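Local atomic coordinates of ADP/ATP-dependent NAD(P)H-hydrate dehydratase (Bacillus subtilis, PDB entry 3RPZ), a protein that catalyses the ADP- or ATP-dependent dehydration of hydrated NADH and NADPH, so that the damaged nicotinamide cofactors are returned to their normal form. Residues W9-V14 against L240-Y244; Y99-A103 against L226-C230; A248-W253 against I270-V274. One frame throughout, in Å; residues are numbered along the deposited sequence. Where two conformers were deposited one is given.

Contact 1 (W9-V14 against L240-Y244); sequences WTEEHV and LNAVY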
# COMPACT_ATOMS: atom_id res chain seq x y z
N TRP A 9 -0.83 -35.44 6.56
CA TRP A 9 -0.17 -34.63 7.60
C TRP A 9 -1.30 -33.83 8.23
O TRP A 9 -1.83 -32.90 7.63
CB TRP A 9 0.93 -33.75 6.99
CG TRP A 9 1.76 -33.00 7.96
CD1 TRP A 9 1.74 -31.66 8.19
CD2 TRP A 9 2.78 -33.55 8.81
NE1 TRP A 9 2.68 -31.34 9.14
CE2 TRP A 9 3.36 -32.47 9.51
CE3 TRP A 9 3.28 -34.84 9.03
CZ2 TRP A 9 4.40 -32.65 10.44
CZ3 TRP A 9 4.30 -35.02 9.95
CH2 TRP A 9 4.86 -33.90 10.63
N THR A 10 -1.65 -34.21 9.46
CA THR A 10 -2.84 -33.70 10.11
C THR A 10 -2.56 -32.58 11.09
O THR A 10 -1.42 -32.27 11.41
CB THR A 10 -3.51 -34.80 10.95
OG1 THR A 10 -2.64 -35.15 12.02
CG2 THR A 10 -3.83 -36.07 10.06
N GLU A 11 -3.62 -31.94 11.54
CA GLU A 11 -3.53 -30.90 12.55
C GLU A 11 -2.70 -31.35 13.77
O GLU A 11 -1.92 -30.57 14.29
CB GLU A 11 -4.94 -30.47 12.98
CG GLU A 11 -4.93 -29.66 14.26
CD GLU A 11 -6.31 -29.15 14.66
OE1 GLU A 11 -7.31 -29.44 13.96
OE2 GLU A 11 -6.36 -28.47 15.70
N GLU A 12 -2.85 -32.59 14.17
CA GLU A 12 -2.10 -33.11 15.28
C GLU A 12 -0.58 -33.11 15.01
O GLU A 12 0.20 -32.78 15.87
CB GLU A 12 -2.62 -34.51 15.58
CG GLU A 12 -4.09 -34.56 16.08
CD GLU A 12 -5.24 -34.17 15.09
OE1 GLU A 12 -5.18 -34.37 13.86
OE2 GLU A 12 -6.26 -33.67 15.62
N HIS A 13 -0.18 -33.46 13.80
CA HIS A 13 1.21 -33.46 13.42
C HIS A 13 1.74 -32.02 13.36
O HIS A 13 2.88 -31.77 13.76
CB HIS A 13 1.41 -34.14 12.07
CG HIS A 13 1.19 -35.61 12.11
ND1 HIS A 13 0.03 -36.23 11.71
CD2 HIS A 13 2.06 -36.60 12.43
CE1 HIS A 13 0.18 -37.54 11.85
NE2 HIS A 13 1.39 -37.79 12.29
N VAL A 14 0.96 -31.10 12.85
CA VAL A 14 1.33 -29.68 12.80
C VAL A 14 1.56 -29.14 14.22
O VAL A 14 2.62 -28.56 14.53
CB VAL A 14 0.24 -28.86 12.08
CG1 VAL A 14 0.54 -27.36 12.14
CG2 VAL A 14 0.12 -29.29 10.62
N LEU A 240 6.31 -29.76 5.37
CA LEU A 240 4.95 -30.26 5.64
C LEU A 240 4.05 -29.20 6.29
O LEU A 240 2.90 -29.00 5.89
CB LEU A 240 5.00 -31.52 6.55
CG LEU A 240 5.60 -32.73 5.85
CD1 LEU A 240 6.15 -33.70 6.92
CD2 LEU A 240 4.57 -33.39 4.96
N ASN A 241 4.60 -28.45 7.24
CA ASN A 241 3.85 -27.37 7.88
C ASN A 241 3.58 -26.20 6.97
O ASN A 241 2.53 -25.59 7.08
CB ASN A 241 4.50 -26.91 9.18
CG ASN A 241 4.40 -27.99 10.29
OD1 ASN A 241 3.49 -28.86 10.23
ND2 ASN A 241 5.27 -27.95 11.30
N ALA A 242 4.49 -25.89 6.05
CA ALA A 242 4.27 -24.82 5.12
C ALA A 242 3.13 -25.16 4.21
O ALA A 242 2.22 -24.34 3.98
CB ALA A 242 5.55 -24.51 4.32
N VAL A 243 3.16 -26.37 3.63
CA VAL A 243 2.11 -26.79 2.69
C VAL A 243 0.74 -26.81 3.43
O VAL A 243 -0.28 -26.30 2.94
CB VAL A 243 2.42 -28.15 2.11
CG1 VAL A 243 1.27 -28.66 1.26
CG2 VAL A 243 3.69 -28.06 1.26
N TYR A 244 0.74 -27.31 4.66
CA TYR A 244 -0.49 -27.39 5.45
C TYR A 244 -1.05 -26.03 5.78
O TYR A 244 -2.22 -25.75 5.56
CB TYR A 244 -0.24 -28.20 6.75
CG TYR A 244 -1.47 -28.44 7.58
CD1 TYR A 244 -2.05 -27.42 8.30
CD2 TYR A 244 -2.03 -29.69 7.62
CE1 TYR A 244 -3.21 -27.66 9.05
CE2 TYR A 244 -3.16 -29.93 8.38
CZ TYR A 244 -3.74 -28.89 9.06
OH TYR A 244 -4.93 -29.16 9.83
O HOH W 1 -6.17 -31.91 9.57
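Trp9 and Val14 bring the segment 9-14 against Leu240, Asn241 and Tyr244 on helix 235-256. The chain runs from a loop at Trp9 through the N-cap Thr10 into helix 11-17. The CA atoms of Val14 and Asn241 approach to 6.0 Å, those of Trp9 and Leu240 to 7.0 Å. The Trp9 indole is held on both faces. CB of Leu240 sits almost straight over its five-membered ring, 3.5 Å from the centroid, a CH-pi contact. CB of His13 lies on the opposite face. At the edge, NE1 of Trp9 donates to OD1 of Asn241 at 2.8 Å. The bond is nearly straight (168° at the hydrogen) and lies in the ring plane, but it reaches the amide tilted 34° from the carbonyl plane. Val14 CG2 stands over one face of the Tyr244 ring, 3.6 Å from its centroid. With CG anti to the backbone N (chi1 -175°), the Tyr244 ring reaches the start of helix 11-17. There a water joins Tyr244 OH to Glu11 N. Asn241 ND2 bonds Thr17 and His232. Bonds at both ends hold the buried Asn241 amide in this rotation, with OD1 facing the indole N-H. Trp9 O is buried at the edge of the Tyr244 ring, with Tyr244 CD2 at 3.2 Å, and has no hydrogen-bond partner in the model.

Contact 2 (Y99-A103 against L226-C230); sequences YRAIA and LGMLC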
# COMPACT_ATOMS: atom_id res chain seq x y z
N TYR A 99 23.88 -18.58 4.05
CA TYR A 99 22.44 -18.49 4.24
C TYR A 99 21.91 -19.73 4.97
O TYR A 99 22.46 -20.85 4.83
CB TYR A 99 21.72 -18.34 2.88
CG TYR A 99 22.08 -17.05 2.22
CD1 TYR A 99 21.57 -15.85 2.68
CD2 TYR A 99 22.98 -17.00 1.16
CE1 TYR A 99 21.88 -14.66 2.12
CE2 TYR A 99 23.30 -15.81 0.60
CZ TYR A 99 22.78 -14.63 1.10
OH TYR A 99 23.09 -13.40 0.53
N ARG A 100 20.87 -19.54 5.75
CA ARG A 100 20.17 -20.63 6.43
C ARG A 100 19.41 -21.56 5.47
O ARG A 100 19.28 -22.73 5.71
CB ARG A 100 19.30 -20.07 7.55
CG ARG A 100 18.46 -21.08 8.29
CD ARG A 100 19.14 -21.77 9.43
NE ARG A 100 19.89 -20.95 10.36
CZ ARG A 100 19.44 -20.52 11.53
NH1 ARG A 100 20.25 -19.83 12.30
NH2 ARG A 100 18.21 -20.72 11.93
N ALA A 101 18.88 -20.97 4.40
CA ALA A 101 18.09 -21.67 3.39
C ALA A 101 18.03 -20.75 2.18
O ALA A 101 18.11 -19.51 2.33
CB ALA A 101 16.67 -21.99 3.90
N ILE A 102 17.83 -21.30 1.00
CA ILE A 102 17.79 -20.55 -0.27
C ILE A 102 16.61 -21.06 -1.08
O ILE A 102 16.42 -22.29 -1.18
CB ILE A 102 19.09 -20.73 -1.07
CG1 ILE A 102 20.28 -20.29 -0.23
CG2 ILE A 102 19.00 -20.00 -2.43
CD1 ILE A 102 21.65 -20.58 -0.88
N ALA A 103 15.85 -20.17 -1.71
CA ALA A 103 14.87 -20.54 -2.72
C ALA A 103 15.18 -19.83 -4.01
O ALA A 103 15.55 -18.67 -4.01
CB ALA A 103 13.45 -20.18 -2.27
N LEU A 226 10.48 -21.50 2.49
CA LEU A 226 11.77 -20.90 2.75
C LEU A 226 11.87 -20.39 4.19
O LEU A 226 12.82 -20.65 4.89
CB LEU A 226 12.01 -19.76 1.77
CG LEU A 226 13.35 -19.01 1.93
CD1 LEU A 226 14.54 -19.95 1.70
CD2 LEU A 226 13.41 -17.80 0.96
N GLY A 227 10.88 -19.65 4.63
CA GLY A 227 10.88 -19.17 6.01
C GLY A 227 10.78 -20.31 7.01
O GLY A 227 11.50 -20.32 8.03
N MET A 228 9.90 -21.28 6.77
CA MET A 228 9.75 -22.36 7.74
C MET A 228 11.01 -23.19 7.89
O MET A 228 11.34 -23.67 8.98
CB MET A 228 8.47 -23.16 7.50
CG MET A 228 7.16 -22.33 8.13
SD MET A 228 5.78 -23.38 7.82
CE MET A 228 4.60 -22.03 7.74
N LEU A 229 11.78 -23.31 6.83
CA LEU A 229 13.09 -24.02 6.92
C LEU A 229 14.04 -23.34 7.89
O LEU A 229 14.99 -23.97 8.39
CB LEU A 229 13.75 -24.10 5.54
CG LEU A 229 13.14 -25.11 4.58
CD1 LEU A 229 13.62 -24.79 3.15
CD2 LEU A 229 13.52 -26.55 5.00
N CYS A 230 13.85 -22.04 8.08
CA CYS A 230 14.71 -21.28 8.97
C CYS A 230 14.36 -21.42 10.43
O CYS A 230 15.22 -21.22 11.31
CB CYS A 230 14.71 -19.79 8.57
SG CYS A 230 15.45 -19.49 6.96
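Leu226 CG lies anti to the backbone N (chi1 180°), which carries the two methyl groups toward strand 101-104. Leu226 CD1 meets the backbone there, 3.6 Å from the C atom of Ala101, and touches Ala101 CB as well. Leu226 CD2 packs on Ala103 CB at 4.0 Å. With its CG also anti to the backbone N, Arg100 places CG 3.7 Å from Cys230 SG. Bends at chi2 and chi3 then bring the guanidinium round to Cys230 O. Strand 101-103 and helix 226-230 run antiparallel at 174°, with axes 8.1 Å apart. Here helix 217-231 packs on a central strand of the mainly parallel sheet, in a layered alpha/beta fold of the kind known from ribokinase relatives. Only small groups of the strand face the helix at Ala101 and Ala103. Ala101 CB also reaches Leu229 CB, at 4.0 Å. Ile102 points away from the helix and meets Leu95 and Cys126. At the guanidinium edge, NH2 of Arg100 gives a weak hydrogen bond to Cys230 O, 3.1 Å long and bent to 130°. The same NH2 also bonds the Thr29 carbonyl oxygen, its stronger partner.

Contact 3 (A248-W253 against I270-V274); sequences ACAELW and ILPRV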
# COMPACT_ATOMS: atom_id res chain seq x y z
N ALA A 248 -4.51 -24.08 4.87
CA ALA A 248 -5.37 -23.64 5.97
C ALA A 248 -5.74 -22.17 5.83
O ALA A 248 -6.84 -21.77 6.23
CB ALA A 248 -4.71 -23.93 7.32
N CYS A 249 -4.84 -21.36 5.30
CA CYS A 249 -5.13 -19.94 5.10
C CYS A 249 -6.26 -19.76 4.11
O CYS A 249 -7.13 -18.89 4.30
CB CYS A 249 -3.90 -19.18 4.64
SG CYS A 249 -2.63 -18.99 5.94
N ALA A 250 -6.27 -20.54 3.02
CA ALA A 250 -7.37 -20.49 2.07
C ALA A 250 -8.68 -20.96 2.68
O ALA A 250 -9.73 -20.42 2.37
CB ALA A 250 -7.03 -21.35 0.84
N GLU A 251 -8.62 -21.94 3.56
CA GLU A 251 -9.85 -22.40 4.22
C GLU A 251 -10.40 -21.35 5.17
O GLU A 251 -11.62 -21.19 5.24
CB GLU A 251 -9.63 -23.71 4.96
CG GLU A 251 -9.28 -24.84 4.02
CD GLU A 251 -9.05 -26.17 4.70
OE1 GLU A 251 -9.43 -26.31 5.90
OE2 GLU A 251 -8.66 -27.12 4.02
N LEU A 252 -9.56 -20.62 5.89
CA LEU A 252 -10.01 -19.48 6.70
C LEU A 252 -10.69 -18.48 5.81
O LEU A 252 -11.79 -18.00 6.11
CB LEU A 252 -8.85 -18.79 7.43
CG LEU A 252 -9.22 -17.56 8.29
CD1 LEU A 252 -9.46 -16.28 7.49
CD2 LEU A 252 -10.44 -17.85 9.19
N TRP A 253 -10.05 -18.12 4.70
CA TRP A 253 -10.62 -17.11 3.79
C TRP A 253 -12.01 -17.42 3.40
O TRP A 253 -12.89 -16.54 3.37
CB TRP A 253 -9.82 -17.08 2.48
CG TRP A 253 -10.36 -16.17 1.36
CD1 TRP A 253 -11.04 -16.55 0.23
CD2 TRP A 253 -10.21 -14.77 1.29
NE1 TRP A 253 -11.33 -15.47 -0.54
CE2 TRP A 253 -10.81 -14.36 0.06
CE3 TRP A 253 -9.66 -13.78 2.14
CZ2 TRP A 253 -10.84 -13.03 -0.31
CZ3 TRP A 253 -9.66 -12.51 1.76
CH2 TRP A 253 -10.24 -12.13 0.52
N ILE A 270 -3.15 -13.58 6.22
CA ILE A 270 -4.02 -14.48 7.02
C ILE A 270 -3.19 -15.39 7.92
O ILE A 270 -3.60 -15.78 9.02
CB ILE A 270 -4.90 -15.37 6.04
CG1 ILE A 270 -5.91 -14.47 5.34
CG2 ILE A 270 -5.59 -16.60 6.69
CD1 ILE A 270 -6.52 -15.09 4.05
N LEU A 271 -1.98 -15.73 7.48
CA LEU A 271 -1.13 -16.69 8.18
C LEU A 271 -0.90 -16.35 9.65
O LEU A 271 -0.87 -17.24 10.49
CB LEU A 271 0.18 -16.87 7.45
CG LEU A 271 1.18 -17.85 8.01
CD1 LEU A 271 0.62 -19.30 7.99
CD2 LEU A 271 2.47 -17.79 7.19
N PRO A 272 -0.70 -15.06 9.98
CA PRO A 272 -0.46 -14.78 11.43
C PRO A 272 -1.51 -15.34 12.38
O PRO A 272 -1.17 -15.93 13.39
CB PRO A 272 -0.39 -13.25 11.46
CG PRO A 272 0.20 -12.88 10.13
CD PRO A 272 -0.51 -13.86 9.18
N ARG A 273 -2.79 -15.18 12.01
CA ARG A 273 -3.88 -15.64 12.85
C ARG A 273 -4.07 -17.15 12.73
O ARG A 273 -4.39 -17.83 13.73
CB ARG A 273 -5.18 -14.90 12.51
CG ARG A 273 -5.26 -13.52 13.10
CD ARG A 273 -6.64 -12.83 12.81
NE ARG A 273 -6.64 -11.49 13.42
CZ ARG A 273 -6.98 -11.24 14.67
NH1 ARG A 273 -7.39 -12.22 15.47
NH2 ARG A 273 -6.92 -9.99 15.12
N VAL A 274 -3.89 -17.68 11.52
CA VAL A 274 -4.01 -19.11 11.33
C VAL A 274 -2.95 -19.87 12.09
O VAL A 274 -3.24 -20.82 12.83
CB VAL A 274 -4.03 -19.44 9.86
CG1 VAL A 274 -3.86 -20.95 9.61
CG2 VAL A 274 -5.32 -18.92 9.19
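Ile270 projects from helix 264-277 toward helix 235-256. Its two branches both touch the Cys249 carbonyl, but differ in the side chains they meet. Ile270 CG2, anti to the backbone N, lies 3.7 Å from Cys249 CB and equally close to the carbonyl oxygen of Cys249. Ile270 CG2 also meets Leu252 CD1 at 4.0 Å, where the two side chains pass at a slant. The longer branch leads to the indole. CG1 is anti to the carbonyl carbon (chi1 -69°), and Ile270 CD1 reaches CE3 of Trp253 at 3.9 Å. That side chain runs at about a right angle to Ile270, and the methyl comes at the indole obliquely.

Cys249 turns its sulfur toward the backbone of the other helix. Cys249 SG lies 3.5 Å from Leu271 CA and also touches the Leu271 side chain. Val274, one turn beyond Ile270, spreads its methyls over two residues. Val274 CG1 meets Ala248 CB, and Val274 CG2 meets Leu252 CB, both at 3.9 Å. Leu252 has two deposited conformers, so its CD1 contact is less certain. The pairing is apolar throughout. The polar end of Trp253 looks elsewhere, with NE1 bonded to the carbonyl oxygen of Ser258.

The helices cross at 96°, with the axes of the two short segments 9.4 Å apart. Helix 264-277 is kinked at Pro272 and Arg273. Leu245, earlier on helix 235-256, touches both Leu271 and Val274. Arg273 forms a salt bridge with Glu256 of the second subunit, and Trp253 packs on Pro272 of the third subunit. The contact joins the last two helices of the chain, and both also meet neighbouring subunits.

Contacts 1 and 3 share helix 235-256; contact 2 uses the helix before it, 217-231, and reaches the sheet. Contact 1 holds helix 235-256 to the N-terminal segment, and contact 3 holds its later part to the last long helix, with the two centres 13 Å apart. Contacts 1 and 2 touch through Met228, whose SD lies 3.3 Å from Ala242 N. Contacts 2 and 3 do not touch, and their nearest atoms are about 5 Å apart. The side chains of Tyr244 and Cys249 are each about 11 Å from a bound AMP. That of Arg100 is about 7 Å from a bound hydrated NADPH. Helices 217-231 and 235-256 also supply AMP-pocket residues, among them Thr217 and His246.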